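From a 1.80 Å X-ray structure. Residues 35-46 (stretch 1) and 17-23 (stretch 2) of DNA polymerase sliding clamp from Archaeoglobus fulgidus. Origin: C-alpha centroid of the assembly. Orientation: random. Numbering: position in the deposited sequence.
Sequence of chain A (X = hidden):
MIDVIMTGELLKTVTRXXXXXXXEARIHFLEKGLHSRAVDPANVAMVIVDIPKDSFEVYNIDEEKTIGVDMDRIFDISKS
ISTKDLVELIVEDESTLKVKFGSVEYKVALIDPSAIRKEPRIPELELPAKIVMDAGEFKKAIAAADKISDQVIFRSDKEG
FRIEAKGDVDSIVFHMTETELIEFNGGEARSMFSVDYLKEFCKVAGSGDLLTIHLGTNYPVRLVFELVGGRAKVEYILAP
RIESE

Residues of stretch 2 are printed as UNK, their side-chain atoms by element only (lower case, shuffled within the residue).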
# COMPACT_ATOMS: atom_id res chain seq x y z
N HIS A 35 -17.02 28.78 5.65
CA HIS A 35 -15.97 29.15 6.60
C HIS A 35 -16.07 28.28 7.85
O HIS A 35 -17.17 27.97 8.31
CB HIS A 35 -16.11 30.62 7.01
CG HIS A 35 -15.11 31.04 8.05
ND1 HIS A 35 -13.79 31.30 7.75
CD2 HIS A 35 -15.24 31.22 9.38
CE1 HIS A 35 -13.14 31.61 8.86
NE2 HIS A 35 -14.00 31.56 9.87
N SER A 36 -14.93 27.89 8.39
CA SER A 36 -14.89 27.09 9.62
C SER A 36 -13.54 27.27 10.30
O SER A 36 -12.50 27.26 9.64
CB SER A 36 -15.13 25.61 9.32
OG SER A 36 -15.22 24.86 10.52
N ARG A 37 -13.56 27.44 11.62
CA ARG A 37 -12.32 27.62 12.37
C ARG A 37 -12.42 26.83 13.66
O ARG A 37 -13.51 26.67 14.22
CB ARG A 37 -12.11 29.10 12.68
CG ARG A 37 -13.11 29.66 13.66
CD ARG A 37 -12.95 31.14 13.89
NE ARG A 37 -13.45 31.94 12.78
CZ ARG A 37 -13.67 33.24 12.84
NH1 ARG A 37 -13.43 33.89 13.97
NH2 ARG A 37 -14.13 33.90 11.79
N ALA A 38 -11.29 26.32 14.14
CA ALA A 38 -11.26 25.53 15.37
C ALA A 38 -9.86 25.42 15.94
O ALA A 38 -8.87 25.48 15.22
CB ALA A 38 -11.82 24.13 15.10
N VAL A 39 -9.78 25.25 17.26
CA VAL A 39 -8.51 25.11 17.96
C VAL A 39 -8.50 23.71 18.56
O VAL A 39 -9.54 23.21 18.98
CB VAL A 39 -8.37 26.15 19.09
CG1 VAL A 39 -7.02 26.02 19.75
CG2 VAL A 39 -8.56 27.54 18.52
N ASP A 40 -7.33 23.07 18.61
CA ASP A 40 -7.27 21.72 19.16
C ASP A 40 -7.40 21.72 20.68
O ASP A 40 -7.34 22.77 21.31
CB ASP A 40 -5.99 21.00 18.72
CG ASP A 40 -4.75 21.46 19.46
OD1 ASP A 40 -3.82 20.63 19.59
OD2 ASP A 40 -4.69 22.63 19.90
N PRO A 41 -7.62 20.53 21.27
CA PRO A 41 -7.77 20.39 22.73
C PRO A 41 -6.63 21.00 23.54
O PRO A 41 -6.87 21.62 24.57
CB PRO A 41 -7.86 18.87 22.91
CG PRO A 41 -8.56 18.43 21.65
CD PRO A 41 -7.83 19.24 20.60
N ALA A 42 -5.40 20.82 23.07
CA ALA A 42 -4.24 21.35 23.78
C ALA A 42 -4.02 22.85 23.57
O ALA A 42 -3.13 23.44 24.19
CB ALA A 42 -2.99 20.58 23.36
N ASN A 43 -4.81 23.46 22.69
CA ASN A 43 -4.68 24.88 22.39
C ASN A 43 -3.29 25.22 21.88
O ASN A 43 -2.72 26.27 22.20
CB ASN A 43 -4.99 25.72 23.64
CG ASN A 43 -6.48 25.86 23.88
OD1 ASN A 43 -7.12 26.78 23.36
ND2 ASN A 43 -7.04 24.94 24.65
N VAL A 44 -2.74 24.33 21.07
CA VAL A 44 -1.42 24.51 20.50
C VAL A 44 -1.53 24.87 19.02
O VAL A 44 -0.65 25.53 18.46
CB VAL A 44 -0.59 23.22 20.65
CG1 VAL A 44 0.76 23.38 19.98
CG2 VAL A 44 -0.41 22.88 22.13
N ALA A 45 -2.63 24.45 18.39
CA ALA A 45 -2.84 24.73 16.98
C ALA A 45 -4.27 25.11 16.66
O ALA A 45 -5.21 24.69 17.34
CB ALA A 45 -2.43 23.51 16.16
N MET A 46 -4.44 25.90 15.60
CA MET A 46 -5.75 26.34 15.15
C MET A 46 -5.82 26.10 13.64
O MET A 46 -4.80 26.09 12.97
CB MET A 46 -5.93 27.84 15.44
CG MET A 46 -7.28 28.42 15.01
SD MET A 46 -7.38 30.24 15.21
CE MET A 46 -7.89 30.38 16.91
N UNK A 17 -8.64 18.13 6.99
CA UNK A 17 -7.89 19.23 7.59
C UNK A 17 -8.46 19.66 8.94
O UNK A 17 -7.71 19.98 9.86
c UNK A 17 -7.86 20.43 6.64
N UNK A 18 -9.78 19.64 9.05
CA UNK A 18 -10.44 20.04 10.29
C UNK A 18 -10.41 18.95 11.35
O UNK A 18 -10.10 19.23 12.51
c UNK A 18 -12.63 20.72 11.35
c UNK A 18 -11.92 20.43 10.03
c UNK A 18 -13.38 22.05 8.71
c UNK A 18 -11.98 21.67 9.13
N UNK A 19 -10.72 17.72 10.96
CA UNK A 19 -10.74 16.62 11.92
C UNK A 19 -9.35 16.34 12.50
O UNK A 19 -9.22 15.67 13.52
c UNK A 19 -10.32 14.67 10.37
c UNK A 19 -11.34 15.33 11.28
c UNK A 19 -11.79 14.37 12.37
N UNK A 20 -8.32 16.85 11.84
CA UNK A 20 -6.96 16.65 12.32
C UNK A 20 -6.83 17.29 13.71
O UNK A 20 -6.03 16.84 14.53
c UNK A 20 -5.97 17.29 11.35
N UNK A 21 -7.62 18.33 13.96
CA UNK A 21 -7.57 19.03 15.24
C UNK A 21 -8.78 18.81 16.16
O UNK A 21 -8.61 18.72 17.37
c UNK A 21 -7.39 20.53 15.03
c UNK A 21 -6.12 21.02 14.32
c UNK A 21 -6.06 22.54 14.39
c UNK A 21 -4.88 20.41 14.98
N UNK A 22 -9.98 18.75 15.59
CA UNK A 22 -11.19 18.58 16.39
C UNK A 22 -12.16 17.54 15.85
O UNK A 22 -12.14 17.21 14.67
c UNK A 22 -11.08 20.95 17.26
c UNK A 22 -12.35 20.45 15.17
c UNK A 22 -11.95 19.92 16.54
N UNK A 23 -13.03 17.03 16.72
CA UNK A 23 -14.00 16.02 16.32
C UNK A 23 -15.37 16.61 16.02
O UNK A 23 -16.24 15.93 15.47
o UNK A 23 -14.59 15.51 18.62
c UNK A 23 -14.12 14.95 17.41

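Position 17 carries one side-chain carbon and nothing more. It lies in a helix that began earlier in the chain, and it is out of reach of stretch 1. A lone carbon is alanine: Ala-17.

Position 18 has four carbons, forked at the first, with one arm two carbons long. Its CA-to-CB bond points sideways, but the end of the side chain comes nearer to stretch 1. The tip of the long arm stops 3.8 Å from OG of Ser-36. Branching at CB with one longer arm is isoleucine: Ile-18. The atom near Ser-36 is therefore CD1.

Position 19 has three carbons, one carrying the other two. It makes no contact with stretch 1. The short fork is valine: Val-19, still helical.

Position 20 again shows a single carbon, too far from stretch 1 to touch it. It is Ala-20.

Position 21 has four carbons, forked at the second. Its CA lies 4.8 Å from CA of Asp-40, the closest CA pair across the stretches. One tip of the fork lies 3.6 Å from C of Met-46 and 3.7 Å from O of Ala-45. The other lies 4.1 Å from CB of Ala-45 and 3.9 Å from CB of Asp-40. A fork at the second carbon is leucine: Leu-21. The first tip is CD1, the second CD2. Its backbone N donates to O of Ile-18 at 3.0 Å.

Position 22 has three carbons, one carrying two. One arm lies 3.7 Å from CB of Ala-38, the other 3.2 Å from O of Val-39. This is valine: Val-22; the arm near O of Val-39 is CG1, and the arm closest to CB of Ala-38 is CG2.

Position 23 has one carbon, then one oxygen. That is a hydroxymethyl group, so the residue is Ser-23. It does not reach stretch 1.

The contact works by packing; no hydrogen bond crosses it. Leu-21 gives the largest covered area, and Val-22 follows. On stretch 1, Ser-36, Ala-38 and Ala-45 point their CB atoms toward stretch 2, while Arg-37 and Val-39 point away, as alternation along a strand predicts. The small methyls of Ala-38 and Ala-45 meet the branched ends of Val-22 and Leu-21. Asp-40 braces the turn beside them: its OD2 accepts from N of Val-44 at 2.8 Å and N of Ala-45 at 3.1 Å. The backbone hydrogen bond from N of Asp-40 to O of Ala-45, 3.0 Å, ties the residue after the first strand to the start of the second, beside Leu-21.

Stretch 2, residues 17-23: AIVALVS
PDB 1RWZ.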